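Local coordinates for protein phosphoglycerate dehydrogenase (Lactobacillus plantarum, PDB 3EVT) that probably catalyses the NAD-dependent oxidation of 3-phosphoglycerate to 3-phosphohydroxypyruvate, the first step of the phosphorylated route to serine, at residues A[139-153]-A[162-176]. Numbering follows the deposited sequence.
Sequences QLLIYGTGQIGQSLA and HVIGVNTTGHPADHF
L140 N bonds to H162 O and I164 N to L140 O, the start of five backbone hydrogen bonds, the last from G144 N just past the first strand, that pair strands 139-143 and 162-167 in parallel; with helix 147-158 between them they form the beta-alpha-beta unit of a Rossmann fold. G144, G146 and G149 match the GxGxxG pattern, consistent with an NAD-binding turn. Packing is tight around the F176 ring, which is sandwiched: A153 CB sits over the centre of one face, 3.9 Å from the centroid and 2° off the normal, while T145 CG2 covers the opposite face nearer the rim. I142 CB meets the ring's edge in plane, and G149 O comes within 3.3 Å of F176 CZ. Replacing F176 by an alanine would take the ring away and probably leave a gap between A153 CB and T145 CG2, beside I142. On the other side of the sheet, V166 CG2 stands over the Y143 ring, 4° off its normal. The solvent side is looser: exposed D174 has CB 3.5 Å from Q150 OE1, with no hydrogen bond between the two side chains. By contrast, at the strand end, buried N167 gives a hydrogen bond from ND2 to T145 OG1 (3.0 Å, N-H...O 158°), which lies about 10° out of the N167 amide plane.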
loop_
_atom_site.group_PDB
_atom_site.type_symbol
_atom_site.label_atom_id
_atom_site.label_comp_id
_atom_site.label_asym_id
_atom_site.label_seq_id
_atom_site.Cartn_x
_atom_site.Cartn_y
_atom_site.Cartn_z
ATOM N N GLN A 139 -12.253 -5.836 -4.999
ATOM C CA GLN A 139 -13.107 -5.695 -3.820
ATOM C C GLN A 139 -12.544 -6.462 -2.655
ATOM O O GLN A 139 -12.259 -7.649 -2.742
ATOM C CB GLN A 139 -14.516 -6.243 -4.028
ATOM C CG GLN A 139 -15.147 -5.882 -5.309
ATOM C CD GLN A 139 -15.901 -4.596 -5.194
ATOM O OE1 GLN A 139 -16.098 -3.878 -6.192
ATOM N NE2 GLN A 139 -16.321 -4.274 -3.965
ATOM N N LEU A 140 -12.414 -5.761 -1.551
ATOM C CA LEU A 140 -11.999 -6.329 -0.289
ATOM C C LEU A 140 -13.216 -6.306 0.667
ATOM O O LEU A 140 -13.752 -5.258 0.978
ATOM C CB LEU A 140 -10.866 -5.473 0.268
ATOM C CG LEU A 140 -10.365 -5.796 1.673
ATOM C CD1 LEU A 140 -9.910 -7.244 1.696
ATOM C CD2 LEU A 140 -9.228 -4.858 2.144
ATOM N N LEU A 141 -13.602 -7.478 1.149
ATOM C CA LEU A 141 -14.600 -7.611 2.190
ATOM C C LEU A 141 -13.940 -7.935 3.550
ATOM O O LEU A 141 -13.302 -8.990 3.727
ATOM C CB LEU A 141 -15.599 -8.719 1.767
ATOM C CG LEU A 141 -16.686 -9.036 2.832
ATOM C CD1 LEU A 141 -17.554 -7.793 3.175
ATOM C CD2 LEU A 141 -17.546 -10.187 2.318
ATOM N N ILE A 142 -14.084 -7.043 4.525
ATOM C CA ILE A 142 -13.508 -7.279 5.883
ATOM C C ILE A 142 -14.610 -7.427 6.950
ATOM O O ILE A 142 -15.470 -6.576 7.076
ATOM C CB ILE A 142 -12.582 -6.101 6.348
ATOM C CG1 ILE A 142 -11.598 -5.676 5.229
ATOM C CG2 ILE A 142 -11.856 -6.419 7.712
ATOM C CD1 ILE A 142 -10.912 -4.254 5.497
ATOM N N TYR A 143 -14.547 -8.525 7.695
ATOM C CA TYR A 143 -15.382 -8.790 8.849
ATOM C C TYR A 143 -14.689 -8.260 10.088
ATOM O O TYR A 143 -13.621 -8.775 10.491
ATOM C CB TYR A 143 -15.600 -10.321 9.007
ATOM C CG TYR A 143 -16.553 -10.961 7.995
ATOM C CD1 TYR A 143 -17.832 -11.396 8.394
ATOM C CD2 TYR A 143 -16.167 -11.166 6.659
ATOM C CE1 TYR A 143 -18.693 -12.004 7.500
ATOM C CE2 TYR A 143 -17.023 -11.761 5.747
ATOM C CZ TYR A 143 -18.300 -12.180 6.188
ATOM O OH TYR A 143 -19.192 -12.758 5.303
ATOM N N GLY A 144 -15.292 -7.237 10.694
ATOM C CA GLY A 144 -14.656 -6.553 11.802
ATOM C C GLY A 144 -14.284 -5.151 11.386
ATOM O O GLY A 144 -13.320 -4.952 10.617
ATOM N N THR A 145 -15.015 -4.166 11.881
ATOM C CA THR A 145 -14.751 -2.778 11.507
ATOM C C THR A 145 -14.201 -1.987 12.722
ATOM O O THR A 145 -14.330 -0.749 12.801
ATOM C CB THR A 145 -15.998 -2.101 10.853
ATOM O OG1 THR A 145 -17.075 -2.028 11.800
ATOM C CG2 THR A 145 -16.473 -2.893 9.631
ATOM N N GLY A 146 -13.583 -2.710 13.657
ATOM C CA GLY A 146 -12.835 -2.070 14.749
ATOM C C GLY A 146 -11.570 -1.383 14.227
ATOM O O GLY A 146 -11.423 -1.161 13.008
ATOM N N GLN A 147 -10.653 -1.050 15.135
ATOM C CA GLN A 147 -9.467 -0.277 14.776
ATOM C C GLN A 147 -8.658 -0.975 13.678
ATOM O O GLN A 147 -8.212 -0.338 12.722
ATOM C CB GLN A 147 -8.581 -0.125 16.013
ATOM C CG GLN A 147 -7.456 0.915 15.910
ATOM C CD GLN A 147 -6.252 0.552 16.805
ATOM O OE1 GLN A 147 -6.364 -0.292 17.708
ATOM N NE2 GLN A 147 -5.099 1.157 16.536
ATOM N N ILE A 148 -8.451 -2.277 13.824
ATOM C CA ILE A 148 -7.733 -3.066 12.804
ATOM C C ILE A 148 -8.408 -3.030 11.421
ATOM O O ILE A 148 -7.764 -2.679 10.419
ATOM C CB ILE A 148 -7.505 -4.521 13.273
ATOM C CG1 ILE A 148 -6.428 -4.555 14.376
ATOM C CG2 ILE A 148 -7.110 -5.437 12.102
ATOM C CD1 ILE A 148 -6.539 -5.792 15.230
ATOM N N GLY A 149 -9.704 -3.346 11.373
ATOM C CA GLY A 149 -10.475 -3.342 10.139
ATOM C C GLY A 149 -10.332 -1.990 9.444
ATOM O O GLY A 149 -10.211 -1.907 8.203
ATOM N N GLN A 150 -10.322 -0.925 10.242
ATOM C CA GLN A 150 -10.328 0.430 9.711
ATOM C C GLN A 150 -8.967 0.839 9.165
ATOM O O GLN A 150 -8.872 1.577 8.168
ATOM C CB GLN A 150 -10.720 1.401 10.829
ATOM C CG GLN A 150 -12.215 1.354 11.219
ATOM C CD GLN A 150 -12.507 2.236 12.415
ATOM O OE1 GLN A 150 -11.958 3.325 12.536
ATOM N NE2 GLN A 150 -13.348 1.749 13.322
ATOM N N SER A 151 -7.901 0.376 9.824
ATOM C CA SER A 151 -6.564 0.688 9.323
ATOM C C SER A 151 -6.253 -0.142 8.076
ATOM O O SER A 151 -5.656 0.361 7.148
ATOM C CB SER A 151 -5.496 0.606 10.418
ATOM O OG SER A 151 -5.008 -0.714 10.565
ATOM N N LEU A 152 -6.721 -1.388 8.027
ATOM C CA LEU A 152 -6.633 -2.169 6.783
ATOM C C LEU A 152 -7.410 -1.493 5.642
ATOM O O LEU A 152 -6.870 -1.314 4.539
ATOM C CB LEU A 152 -7.098 -3.613 6.974
ATOM C CG LEU A 152 -7.106 -4.453 5.673
ATOM C CD1 LEU A 152 -5.743 -4.435 4.930
ATOM C CD2 LEU A 152 -7.579 -5.917 5.930
ATOM N N ALA A 153 -8.678 -1.140 5.910
ATOM C CA ALA A 153 -9.499 -0.327 4.991
ATOM C C ALA A 153 -8.813 0.934 4.436
ATOM O O ALA A 153 -8.904 1.237 3.224
ATOM C CB ALA A 153 -10.811 0.069 5.656
ATOM N N HIS A 162 -11.796 -1.340 -3.530
ATOM C CA HIS A 162 -13.116 -1.046 -2.968
ATOM C C HIS A 162 -13.375 -1.877 -1.659
ATOM O O HIS A 162 -13.349 -3.113 -1.640
ATOM C CB HIS A 162 -14.233 -1.260 -3.990
ATOM C CG HIS A 162 -15.574 -0.843 -3.483
ATOM N ND1 HIS A 162 -15.946 0.481 -3.365
ATOM C CD2 HIS A 162 -16.635 -1.568 -3.058
ATOM C CE1 HIS A 162 -17.178 0.556 -2.893
ATOM N NE2 HIS A 162 -17.611 -0.674 -2.679
ATOM N N VAL A 163 -13.628 -1.167 -0.581
ATOM C CA VAL A 163 -13.642 -1.803 0.740
ATOM C C VAL A 163 -15.012 -1.794 1.440
ATOM O O VAL A 163 -15.607 -0.754 1.730
ATOM C CB VAL A 163 -12.570 -1.208 1.670
ATOM C CG1 VAL A 163 -12.338 -2.139 2.815
ATOM C CG2 VAL A 163 -11.260 -0.977 0.900
ATOM N N ILE A 164 -15.466 -3.002 1.718
ATOM C CA ILE A 164 -16.707 -3.239 2.428
ATOM C C ILE A 164 -16.423 -3.962 3.721
ATOM O O ILE A 164 -15.649 -4.936 3.730
ATOM C CB ILE A 164 -17.609 -4.173 1.599
ATOM C CG1 ILE A 164 -17.763 -3.609 0.186
ATOM C CG2 ILE A 164 -18.964 -4.401 2.322
ATOM C CD1 ILE A 164 -18.858 -4.285 -0.587
ATOM N N GLY A 165 -17.065 -3.501 4.792
ATOM C CA GLY A 165 -16.876 -4.069 6.139
ATOM C C GLY A 165 -18.129 -4.681 6.777
ATOM O O GLY A 165 -19.237 -4.251 6.522
ATOM N N VAL A 166 -17.968 -5.702 7.596
ATOM C CA VAL A 166 -19.135 -6.334 8.177
ATOM C C VAL A 166 -19.093 -6.085 9.672
ATOM O O VAL A 166 -18.063 -6.406 10.290
ATOM C CB VAL A 166 -19.157 -7.879 7.915
ATOM C CG1 VAL A 166 -20.478 -8.520 8.427
ATOM C CG2 VAL A 166 -18.911 -8.193 6.441
ATOM N N ASN A 167 -20.174 -5.512 10.239
ATOM C CA ASN A 167 -20.306 -5.320 11.714
ATOM C C ASN A 167 -21.734 -5.707 12.211
ATOM O O ASN A 167 -22.550 -6.227 11.440
ATOM C CB ASN A 167 -19.870 -3.903 12.157
ATOM C CG ASN A 167 -20.645 -2.803 11.446
ATOM O OD1 ASN A 167 -21.815 -2.989 11.124
ATOM N ND2 ASN A 167 -20.009 -1.648 11.208
ATOM N N THR A 168 -22.053 -5.492 13.481
ATOM C CA THR A 168 -23.306 -6.072 13.987
ATOM C C THR A 168 -24.498 -5.494 13.293
ATOM O O THR A 168 -25.337 -6.239 12.803
ATOM C CB THR A 168 -23.500 -5.908 15.508
ATOM O OG1 THR A 168 -23.178 -4.567 15.875
ATOM C CG2 THR A 168 -22.604 -6.864 16.260
ATOM N N THR A 169 -24.556 -4.173 13.218
ATOM C CA THR A 169 -25.760 -3.516 12.751
ATOM C C THR A 169 -25.587 -2.764 11.433
ATOM O O THR A 169 -26.468 -2.013 11.031
ATOM C CB THR A 169 -26.315 -2.574 13.861
ATOM O OG1 THR A 169 -25.416 -1.470 14.081
ATOM C CG2 THR A 169 -26.441 -3.368 15.154
ATOM N N GLY A 170 -24.440 -2.951 10.780
ATOM C CA GLY A 170 -24.180 -2.328 9.493
ATOM C C GLY A 170 -24.023 -0.842 9.638
ATOM O O GLY A 170 -24.271 -0.093 8.711
ATOM N N HIS A 171 -23.641 -0.405 10.823
ATOM C CA HIS A 171 -23.344 1.005 11.020
ATOM C C HIS A 171 -22.079 1.425 10.238
ATOM O O HIS A 171 -21.296 0.578 9.774
ATOM C CB HIS A 171 -23.157 1.294 12.504
ATOM C CG HIS A 171 -22.109 0.446 13.168
ATOM N ND1 HIS A 171 -22.391 -0.778 13.741
ATOM C CD2 HIS A 171 -20.778 0.653 13.363
ATOM C CE1 HIS A 171 -21.289 -1.286 14.270
ATOM N NE2 HIS A 171 -20.298 -0.437 14.056
ATOM N N PRO A 172 -21.873 2.733 10.099
ATOM C CA PRO A 172 -20.714 3.254 9.379
ATOM C C PRO A 172 -19.380 3.024 10.124
ATOM O O PRO A 172 -19.354 2.867 11.346
ATOM C CB PRO A 172 -21.016 4.754 9.261
ATOM C CG PRO A 172 -22.496 4.912 9.613
ATOM C CD PRO A 172 -22.760 3.800 10.586
ATOM N N ALA A 173 -18.278 2.992 9.374
ATOM C CA ALA A 173 -16.953 2.947 9.995
ATOM C C ALA A 173 -15.934 3.680 9.134
ATOM O O ALA A 173 -16.003 3.648 7.910
ATOM C CB ALA A 173 -16.526 1.531 10.248
ATOM N N ASP A 174 -14.977 4.319 9.790
ATOM C CA ASP A 174 -13.978 5.134 9.099
ATOM C C ASP A 174 -13.227 4.352 8.021
ATOM O O ASP A 174 -12.783 3.245 8.278
ATOM C CB ASP A 174 -12.954 5.633 10.109
ATOM C CG ASP A 174 -13.441 6.838 10.874
ATOM O OD1 ASP A 174 -14.565 7.279 10.560
ATOM O OD2 ASP A 174 -12.707 7.366 11.765
ATOM N N HIS A 175 -13.101 4.948 6.841
ATOM C CA HIS A 175 -12.377 4.406 5.686
ATOM C C HIS A 175 -13.030 3.311 4.874
ATOM O O HIS A 175 -12.588 3.026 3.760
ATOM C CB HIS A 175 -10.975 3.977 6.066
ATOM C CG HIS A 175 -10.224 5.023 6.827
ATOM N ND1 HIS A 175 -9.783 6.186 6.240
ATOM C CD2 HIS A 175 -9.854 5.086 8.129
ATOM C CE1 HIS A 175 -9.164 6.920 7.146
ATOM N NE2 HIS A 175 -9.194 6.276 8.300
ATOM N N PHE A 176 -14.053 2.665 5.420
ATOM C CA PHE A 176 -14.784 1.692 4.645
ATOM C C PHE A 176 -15.682 2.408 3.662
ATOM O O PHE A 176 -16.362 3.302 4.049
ATOM C CB PHE A 176 -15.651 0.849 5.568
ATOM C CG PHE A 176 -14.889 -0.171 6.335
ATOM C CD1 PHE A 176 -14.672 -1.415 5.814
ATOM C CD2 PHE A 176 -14.404 0.110 7.589
ATOM C CE1 PHE A 176 -13.986 -2.362 6.533
ATOM C CE2 PHE A 176 -13.726 -0.826 8.308
ATOM C CZ PHE A 176 -13.515 -2.051 7.815
#